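Local coordinates for APL1 (Anopheles gambiae, PDB 3O6N), which probably partners another leucine-rich repeat protein, LRIM1, in a heterodimeric complex that regulates complement-like immunity in the mosquito, at residues D20-D25 with T51-T56; N45-V50 with D66-V71. All blocks are in the same frame, centred on the assembly; numbering follows the deposited sequence.

Contact 1. Residues D20-D25 with T51-T56; sequences DCVFYD and TFKNST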
ATOM      1  N   ASP A  20       4.554 -17.339  27.034  1.00 41.20           N
ATOM      2  CA  ASP A  20       4.623 -18.245  28.176  1.00 40.48           C
ATOM      3  C   ASP A  20       3.256 -18.700  28.700  1.00 40.07           C
ATOM      4  O   ASP A  20       3.178 -19.355  29.736  1.00 43.94           O
ATOM      5  CB  ASP A  20       5.468 -17.650  29.311  1.00 42.42           C
ATOM      6  CG  ASP A  20       5.181 -16.182  29.556  1.00 45.36           C
ATOM      7  OD1 ASP A  20       4.124 -15.685  29.110  1.00 35.79           O
ATOM      8  OD2 ASP A  20       6.020 -15.524  30.209  1.00 52.56           O
ATOM      9  N   CYS A  21       2.186 -18.355  27.989  1.00 33.63           N
ATOM     10  CA  CYS A  21       0.853 -18.842  28.341  1.00 34.17           C
ATOM     11  C   CYS A  21      -0.016 -19.096  27.122  1.00 35.89           C
ATOM     12  O   CYS A  21      -0.460 -18.160  26.458  1.00 32.61           O
ATOM     13  CB  CYS A  21       0.120 -17.888  29.290  1.00 34.80           C
ATOM     14  SG  CYS A  21      -1.600 -18.412  29.648  1.00 34.55           S
ATOM     15  N   VAL A  22      -0.273 -20.369  26.844  1.00 33.32           N
ATOM     16  CA  VAL A  22      -1.182 -20.742  25.773  1.00 35.66           C
ATOM     17  C   VAL A  22      -2.436 -21.414  26.330  1.00 31.69           C
ATOM     18  O   VAL A  22      -2.363 -22.481  26.944  1.00 34.88           O
ATOM     19  CB  VAL A  22      -0.501 -21.692  24.765  1.00 39.21           C
ATOM     20  CG1 VAL A  22      -1.456 -22.036  23.631  1.00 41.22           C
ATOM     21  CG2 VAL A  22       0.777 -21.065  24.230  1.00 33.09           C
ATOM     22  N   PHE A  23      -3.582 -20.769  26.130  1.00 32.40           N
ATOM     23  CA  PHE A  23      -4.866 -21.345  26.513  1.00 35.50           C
ATOM     24  C   PHE A  23      -5.346 -22.262  25.400  1.00 37.21           C
ATOM     25  O   PHE A  23      -5.169 -21.960  24.218  1.00 36.26           O
ATOM     26  CB  PHE A  23      -5.911 -20.253  26.753  1.00 32.89           C
ATOM     27  CG  PHE A  23      -5.633 -19.387  27.951  1.00 32.85           C
ATOM     28  CD1 PHE A  23      -5.850 -19.863  29.232  1.00 31.60           C
ATOM     29  CD2 PHE A  23      -5.183 -18.085  27.791  1.00 30.55           C
ATOM     30  CE1 PHE A  23      -5.602 -19.069  30.333  1.00 33.48           C
ATOM     31  CE2 PHE A  23      -4.935 -17.283  28.889  1.00 29.30           C
ATOM     32  CZ  PHE A  23      -5.148 -17.774  30.164  1.00 28.96           C
ATOM     33  N   TYR A  24      -5.957 -23.378  25.782  1.00 35.28           N
ATOM     34  CA  TYR A  24      -6.493 -24.330  24.818  1.00 37.64           C
ATOM     35  C   TYR A  24      -7.986 -24.560  25.029  1.00 35.00           C
ATOM     36  O   TYR A  24      -8.453 -24.678  26.163  1.00 30.81           O
ATOM     37  CB  TYR A  24      -5.757 -25.671  24.918  1.00 44.10           C
ATOM     38  CG  TYR A  24      -4.569 -25.799  23.992  1.00 55.38           C
ATOM     39  CD1 TYR A  24      -4.730 -26.241  22.686  1.00 60.16           C
ATOM     40  CD2 TYR A  24      -3.287 -25.489  24.427  1.00 59.63           C
ATOM     41  CE1 TYR A  24      -3.648 -26.365  21.834  1.00 64.00           C
ATOM     42  CE2 TYR A  24      -2.196 -25.611  23.582  1.00 62.81           C
ATOM     43  CZ  TYR A  24      -2.384 -26.049  22.286  1.00 66.54           C
ATOM     44  OH  TYR A  24      -1.306 -26.172  21.439  1.00 70.34           O
ATOM     45  N   ASP A  25      -8.726 -24.610  23.926  1.00 30.63           N
ATOM     46  CA  ASP A  25     -10.125 -25.020  23.947  1.00 30.72           C
ATOM     47  C   ASP A  25     -11.018 -24.130  24.806  1.00 33.08           C
ATOM     48  O   ASP A  25     -11.909 -24.621  25.501  1.00 35.39           O
ATOM     49  CB  ASP A  25     -10.236 -26.475  24.404  1.00 37.54           C
ATOM     50  CG  ASP A  25      -9.422 -27.414  23.540  1.00 42.62           C
ATOM     51  OD1 ASP A  25      -9.613 -27.398  22.307  1.00 47.79           O
ATOM     52  OD2 ASP A  25      -8.578 -28.153  24.089  1.00 45.76           O
ATOM     53  N   THR A  51      -1.509 -16.265  24.331  1.00 30.28           N
ATOM     54  CA  THR A  51      -2.182 -16.605  23.089  1.00 32.14           C
ATOM     55  C   THR A  51      -3.184 -17.732  23.306  1.00 32.55           C
ATOM     56  O   THR A  51      -3.178 -18.390  24.346  1.00 35.32           O
ATOM     57  CB  THR A  51      -1.185 -17.007  21.984  1.00 35.17           C
ATOM     58  OG1 THR A  51      -1.842 -16.949  20.715  1.00 45.09           O
ATOM     59  CG2 THR A  51      -0.672 -18.413  22.218  1.00 34.31           C
ATOM     60  N   PHE A  52      -4.046 -17.940  22.318  1.00 33.01           N
ATOM     61  CA  PHE A  52      -5.086 -18.953  22.398  1.00 25.01           C
ATOM     62  C   PHE A  52      -4.965 -19.931  21.241  1.00 30.31           C
ATOM     63  O   PHE A  52      -4.562 -19.555  20.140  1.00 32.18           O
ATOM     64  CB  PHE A  52      -6.464 -18.295  22.362  1.00 25.32           C
ATOM     65  CG  PHE A  52      -6.779 -17.488  23.586  1.00 31.46           C
ATOM     66  CD1 PHE A  52      -7.686 -17.954  24.523  1.00 33.07           C
ATOM     67  CD2 PHE A  52      -6.158 -16.271  23.809  1.00 30.81           C
ATOM     68  CE1 PHE A  52      -7.976 -17.216  25.655  1.00 34.78           C
ATOM     69  CE2 PHE A  52      -6.442 -15.530  24.941  1.00 29.14           C
ATOM     70  CZ  PHE A  52      -7.352 -16.004  25.864  1.00 33.67           C
ATOM     71  N   LYS A  53      -5.310 -21.188  21.495  1.00 29.47           N
ATOM     72  CA  LYS A  53      -5.342 -22.197  20.442  1.00 34.37           C
ATOM     73  C   LYS A  53      -6.669 -22.944  20.470  1.00 33.88           C
ATOM     74  O   LYS A  53      -7.173 -23.289  21.537  1.00 34.18           O
ATOM     75  CB  LYS A  53      -4.172 -23.173  20.590  1.00 38.02           C
ATOM     76  CG  LYS A  53      -2.817 -22.561  20.275  1.00 47.35           C
ATOM     77  CD  LYS A  53      -2.789 -22.000  18.863  1.00 53.48           C
ATOM     78  CE  LYS A  53      -1.453 -21.349  18.546  1.00 60.58           C
ATOM     79  NZ  LYS A  53      -1.444 -20.736  17.187  1.00 61.06           N
ATOM     80  N   ASN A  54      -7.236 -23.179  19.291  1.00 34.57           N
ATOM     81  CA  ASN A  54      -8.502 -23.889  19.181  1.00 40.73           C
ATOM     82  C   ASN A  54      -9.550 -23.289  20.116  1.00 38.31           C
ATOM     83  O   ASN A  54     -10.264 -24.011  20.814  1.00 36.62           O
ATOM     84  CB  ASN A  54      -8.299 -25.374  19.487  1.00 51.63           C
ATOM     85  CG  ASN A  54      -9.068 -26.275  18.542  1.00 60.40           C
ATOM     86  OD1 ASN A  54     -10.215 -25.997  18.196  1.00 64.98           O
ATOM     87  ND2 ASN A  54      -8.433 -27.358  18.112  1.00 62.12           N
ATOM     88  N   SER A  55      -9.634 -21.962  20.126  1.00 33.96           N
ATOM     89  CA  SER A  55     -10.524 -21.260  21.047  1.00 30.59           C
ATOM     90  C   SER A  55     -11.466 -20.292  20.340  1.00 30.94           C
ATOM     91  O   SER A  55     -11.180 -19.815  19.238  1.00 30.13           O
ATOM     92  CB  SER A  55      -9.712 -20.502  22.098  1.00 27.86           C
ATOM     93  OG  SER A  55      -8.900 -21.382  22.856  1.00 28.66           O
ATOM     94  N   THR A  56     -12.592 -20.012  20.989  1.00 25.20           N
ATOM     95  CA  THR A  56     -13.529 -18.991  20.540  1.00 25.32           C
ATOM     96  C   THR A  56     -14.029 -18.177  21.733  1.00 28.94           C
ATOM     97  O   THR A  56     -14.399 -18.733  22.769  1.00 30.34           O
ATOM     98  CB  THR A  56     -14.741 -19.603  19.809  1.00 32.82           C
ATOM     99  OG1 THR A  56     -15.521 -20.375  20.730  1.00 44.46           O
ATOM    100  CG2 THR A  56     -14.285 -20.497  18.666  1.00 34.75           C
TER

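Contact 2. Residues N45-V50 with D66-V71; sequences NNQKIV and DSFRQV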
ATOM      1  N   ASN A  45      -0.549 -15.822  38.077  1.00 32.56           N
ATOM      2  CA  ASN A  45      -0.735 -15.572  36.654  1.00 30.70           C
ATOM      3  C   ASN A  45       0.212 -14.471  36.191  1.00 29.70           C
ATOM      4  O   ASN A  45      -0.215 -13.382  35.806  1.00 27.09           O
ATOM      5  CB  ASN A  45      -2.185 -15.184  36.365  1.00 27.52           C
ATOM      6  CG  ASN A  45      -3.183 -16.139  37.001  1.00 30.93           C
ATOM      7  OD1 ASN A  45      -3.023 -17.359  36.935  1.00 29.75           O
ATOM      8  ND2 ASN A  45      -4.216 -15.585  37.628  1.00 30.79           N
ATOM      9  N   ASN A  46       1.505 -14.762  36.239  1.00 32.23           N
ATOM     10  CA  ASN A  46       2.524 -13.763  35.957  1.00 34.30           C
ATOM     11  C   ASN A  46       3.031 -13.840  34.523  1.00 33.91           C
ATOM     12  O   ASN A  46       4.033 -13.214  34.178  1.00 35.36           O
ATOM     13  CB  ASN A  46       3.694 -13.922  36.928  1.00 38.17           C
ATOM     14  CG  ASN A  46       4.424 -15.237  36.744  1.00 45.48           C
ATOM     15  OD1 ASN A  46       3.896 -16.178  36.150  1.00 47.72           O
ATOM     16  ND2 ASN A  46       5.646 -15.310  37.256  1.00 50.90           N
ATOM     17  N   GLN A  47       2.338 -14.614  33.693  1.00 34.15           N
ATOM     18  CA  GLN A  47       2.740 -14.779  32.300  1.00 32.93           C
ATOM     19  C   GLN A  47       2.651 -13.460  31.529  1.00 31.08           C
ATOM     20  O   GLN A  47       1.734 -12.662  31.735  1.00 26.21           O
ATOM     21  CB  GLN A  47       1.910 -15.871  31.617  1.00 33.97           C
ATOM     22  CG  GLN A  47       2.230 -17.291  32.085  1.00 34.08           C
ATOM     23  CD  GLN A  47       1.530 -17.671  33.381  1.00 38.57           C
ATOM     24  OE1 GLN A  47       0.548 -17.045  33.781  1.00 35.16           O
ATOM     25  NE2 GLN A  47       2.036 -18.705  34.042  1.00 39.36           N
ATOM     26  N   LYS A  48       3.612 -13.241  30.638  1.00 32.08           N
ATOM     27  CA  LYS A  48       3.713 -11.985  29.905  1.00 30.70           C
ATOM     28  C   LYS A  48       3.255 -12.114  28.454  1.00 29.40           C
ATOM     29  O   LYS A  48       2.897 -11.122  27.821  1.00 28.45           O
ATOM     30  CB  LYS A  48       5.150 -11.462  29.949  1.00 31.74           C
ATOM     31  CG  LYS A  48       5.660 -11.157  31.348  1.00 40.67           C
ATOM     32  CD  LYS A  48       7.080 -10.616  31.302  1.00 46.87           C
ATOM     33  CE  LYS A  48       7.532 -10.122  32.665  1.00 53.36           C
ATOM     34  NZ  LYS A  48       8.871  -9.474  32.596  1.00 60.40           N
ATOM     35  N   ILE A  49       3.277 -13.335  27.932  1.00 26.91           N
ATOM     36  CA  ILE A  49       2.893 -13.580  26.545  1.00 30.75           C
ATOM     37  C   ILE A  49       1.688 -14.510  26.507  1.00 33.08           C
ATOM     38  O   ILE A  49       1.761 -15.655  26.952  1.00 39.54           O
ATOM     39  CB  ILE A  49       4.045 -14.207  25.735  1.00 39.68           C
ATOM     40  CG1 ILE A  49       5.400 -13.664  26.202  1.00 39.66           C
ATOM     41  CG2 ILE A  49       3.843 -13.968  24.248  1.00 37.64           C
ATOM     42  CD1 ILE A  49       5.567 -12.177  26.023  1.00 37.11           C
ATOM     43  N   VAL A  50       0.574 -14.014  25.983  1.00 26.90           N
ATOM     44  CA  VAL A  50      -0.669 -14.768  26.031  1.00 30.37           C
ATOM     45  C   VAL A  50      -1.257 -15.002  24.650  1.00 32.36           C
ATOM     46  O   VAL A  50      -1.478 -14.061  23.891  1.00 29.14           O
ATOM     47  CB  VAL A  50      -1.724 -14.057  26.900  1.00 29.53           C
ATOM     48  CG1 VAL A  50      -3.072 -14.754  26.774  1.00 30.24           C
ATOM     49  CG2 VAL A  50      -1.266 -14.009  28.346  1.00 27.69           C
ATOM     50  N   ASP A  66      -8.424  -9.418  34.244  1.00 27.92           N
ATOM     51  CA  ASP A  66      -8.635  -9.237  35.676  1.00 31.01           C
ATOM     52  C   ASP A  66      -7.764 -10.227  36.446  1.00 29.75           C
ATOM     53  O   ASP A  66      -7.354  -9.958  37.573  1.00 27.81           O
ATOM     54  CB  ASP A  66     -10.108  -9.423  36.044  1.00 30.02           C
ATOM     55  CG  ASP A  66     -10.941  -8.183  35.766  1.00 38.64           C
ATOM     56  OD1 ASP A  66     -10.433  -7.258  35.096  1.00 40.73           O
ATOM     57  OD2 ASP A  66     -12.106  -8.135  36.217  1.00 42.71           O
ATOM     58  N   SER A  67      -7.483 -11.366  35.818  1.00 27.98           N
ATOM     59  CA  SER A  67      -6.689 -12.427  36.431  1.00 25.93           C
ATOM     60  C   SER A  67      -5.234 -12.397  35.978  1.00 26.05           C
ATOM     61  O   SER A  67      -4.333 -12.731  36.744  1.00 29.26           O
ATOM     62  CB  SER A  67      -7.295 -13.797  36.127  1.00 29.71           C
ATOM     63  OG  SER A  67      -8.576 -13.926  36.712  1.00 32.44           O
ATOM     64  N   PHE A  68      -5.011 -12.011  34.726  1.00 23.02           N
ATOM     65  CA  PHE A  68      -3.660 -11.890  34.193  1.00 25.41           C
ATOM     66  C   PHE A  68      -3.295 -10.420  34.035  1.00 27.27           C
ATOM     67  O   PHE A  68      -3.627  -9.798  33.028  1.00 26.72           O
ATOM     68  CB  PHE A  68      -3.551 -12.624  32.856  1.00 28.53           C
ATOM     69  CG  PHE A  68      -3.581 -14.120  32.988  1.00 27.56           C
ATOM     70  CD1 PHE A  68      -2.438 -14.871  32.759  1.00 26.34           C
ATOM     71  CD2 PHE A  68      -4.745 -14.776  33.361  1.00 28.76           C
ATOM     72  CE1 PHE A  68      -2.458 -16.253  32.890  1.00 26.74           C
ATOM     73  CE2 PHE A  68      -4.772 -16.154  33.494  1.00 27.45           C
ATOM     74  CZ  PHE A  68      -3.627 -16.893  33.257  1.00 25.89           C
ATOM     75  N   ARG A  69      -2.612  -9.872  35.036  1.00 29.43           N
ATOM     76  CA  ARG A  69      -2.363  -8.433  35.098  1.00 29.86           C
ATOM     77  C   ARG A  69      -0.930  -8.027  34.757  1.00 31.91           C
ATOM     78  O   ARG A  69      -0.535  -6.883  34.986  1.00 32.10           O
ATOM     79  CB  ARG A  69      -2.736  -7.892  36.481  1.00 32.32           C
ATOM     80  CG  ARG A  69      -4.176  -8.172  36.881  1.00 33.25           C
ATOM     81  CD  ARG A  69      -4.549  -7.417  38.142  1.00 36.68           C
ATOM     82  NE  ARG A  69      -5.922  -7.683  38.555  1.00 41.98           N
ATOM     83  CZ  ARG A  69      -6.456  -7.240  39.688  1.00 45.69           C
ATOM     84  NH1 ARG A  69      -5.730  -6.505  40.520  1.00 42.21           N
ATOM     85  NH2 ARG A  69      -7.715  -7.531  39.991  1.00 46.72           N
ATOM     86  N   GLN A  70      -0.156  -8.955  34.208  1.00 29.82           N
ATOM     87  CA  GLN A  70       1.221  -8.658  33.831  1.00 34.48           C
ATOM     88  C   GLN A  70       1.482  -8.981  32.361  1.00 28.86           C
ATOM     89  O   GLN A  70       2.627  -9.174  31.950  1.00 31.04           O
ATOM     90  CB  GLN A  70       2.195  -9.418  34.732  1.00 40.26           C
ATOM     91  CG  GLN A  70       2.037  -9.082  36.209  1.00 51.16           C
ATOM     92  CD  GLN A  70       2.777 -10.045  37.115  1.00 58.72           C
ATOM     93  OE1 GLN A  70       3.924 -10.405  36.853  1.00 62.59           O
ATOM     94  NE2 GLN A  70       2.119 -10.473  38.185  1.00 62.24           N
ATOM     95  N   VAL A  71       0.413  -9.035  31.572  1.00 24.33           N
ATOM     96  CA  VAL A  71       0.526  -9.353  30.154  1.00 21.46           C
ATOM     97  C   VAL A  71       1.188  -8.210  29.387  1.00 24.65           C
ATOM     98  O   VAL A  71       0.828  -7.045  29.555  1.00 28.11           O
ATOM     99  CB  VAL A  71      -0.853  -9.649  29.530  1.00 21.68           C
ATOM    100  CG1 VAL A  71      -0.711  -9.958  28.045  1.00 20.29           C
ATOM    101  CG2 VAL A  71      -1.532 -10.807  30.258  1.00 23.37           C
TER
HETATM  102  O   HOH W   1      -1.606 -11.517  37.286  1.00 29.28           O
HETATM  103  O   HOH W   2      -0.370 -11.759  33.512  1.00 31.45           O

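Contact 1. Residues D20-D25 with T51-T56
Four backbone hydrogen bonds tie Cys21-Asp25 to Thr51-Lys53 as parallel strands, the first pairing at the N-terminal end of the leucine-rich repeat solenoid, where strand 21-24 is the edge strand within the chain. The bonds alternate in the parallel manner: Thr51 N gives to Cys21 O, Phe23 N to Thr51 O, Lys53 N to Phe23 O at 2.8 Å, and Asp25 N to Lys53 O at 3.1 Å. The strand axes approach to 4.6 Å.

Phe23 and Phe52 share one face of the pair. Their rings form an offset stack, with centroids 5.0 Å apart and planes at 30°; Phe23 CD2 lies over the Phe52 face toward its rim, 3.6 Å from Phe52 CZ. Both CG atoms take the same position, anti to the carbonyl carbon and beside the backbone N, so that the two side chains leave neighbouring strands alike. Val22, Tyr24, Thr51 and Lys53 occupy the other face. There Thr51 CG2 meets Val22 CG2 at 3.6 Å, methyl against methyl, while Lys53 CB makes a CH-pi contact over the Tyr24 ring, 25° off its normal.

In the next shell, Cys21 SG, joined to Cys12 by a disulfide, sits over one face of the Phe23 ring near its rim. Phe37 and Phe68 meet Phe23 edge-to-face, and Leu64 of helix 63-67 touches both Phe23 and Phe52, placing the stack in the hydrophobic interior of the coils. Where the strands end, Ser55 OG donates to Lys53 O and is also hydrogen-bonded to Val26 N. Lys53 O is thus held by two donors: Asp25 N nearly in line with the carbonyl, and Ser55 OG at 2.9 Å, 63° out of the carbonyl plane.

Contact 2. Residues N45-V50 with D66-V71
Asn45 O is gripped by two waters that bridge it to Arg69 N and Gln70 N, where the loop before strand 49-53 faces the end of helix 63-67 and the loop after it, in the leucine-rich repeat solenoid. Water 1 donates to Asn45 O and accepts from Arg69 N at 3.0 Å; water 2 donates to both Asn45 O and Gln47 O and accepts from Gln70 N at 2.9 Å.

The Asn45 side chain supplies the direct polar link. Its ND2 gives a hydrogen bond to Ser67 O at 3.0 Å, approaching 54° above the carbonyl plane, while OD1 accepts from Phe39 N. The first torsion sets CG beside the backbone N, and chi2 (-45°) turns the amide to stack 17° from the Phe68 ring plane. Asn45 CB stands over the ring centre, 3.5 Å from the centroid, in a CH-pi contact. Gln47 OE1 approaches Phe68 CE1 obliquely, and Gln70 OE1 comes to 3.5 Å from Asn46 CB. Phe68 also touches Cys12 and Cys21 of the N-terminal disulfide. Where strand 49-53 begins, Val50 and Val71 cross at about a right angle and meet through their CG2 methyls at 3.7 Å.

Contacts 1 and 2 lie at the N-terminal end of the solenoid, their centres 13 Å apart and both more than 30 Å from the centre of the chain. Along the sequence their segments alternate: 20-25, 45-50, 51-56, 66-71. Strand 49-53 is common to both, its first residues belonging to contact 2 and the rest to contact 1. The two also touch: Cys21 N lies 2.9 Å from Ile49 O, a probable hydrogen bond that extends the strand pairing of contact 1 back into segment 45-50. The Phe23 and Phe68 rings connect them through the interior. Strand pairing and loop packing thus together join the edge strand 21-24 and the Cys12-Cys21 disulfide to the first coils.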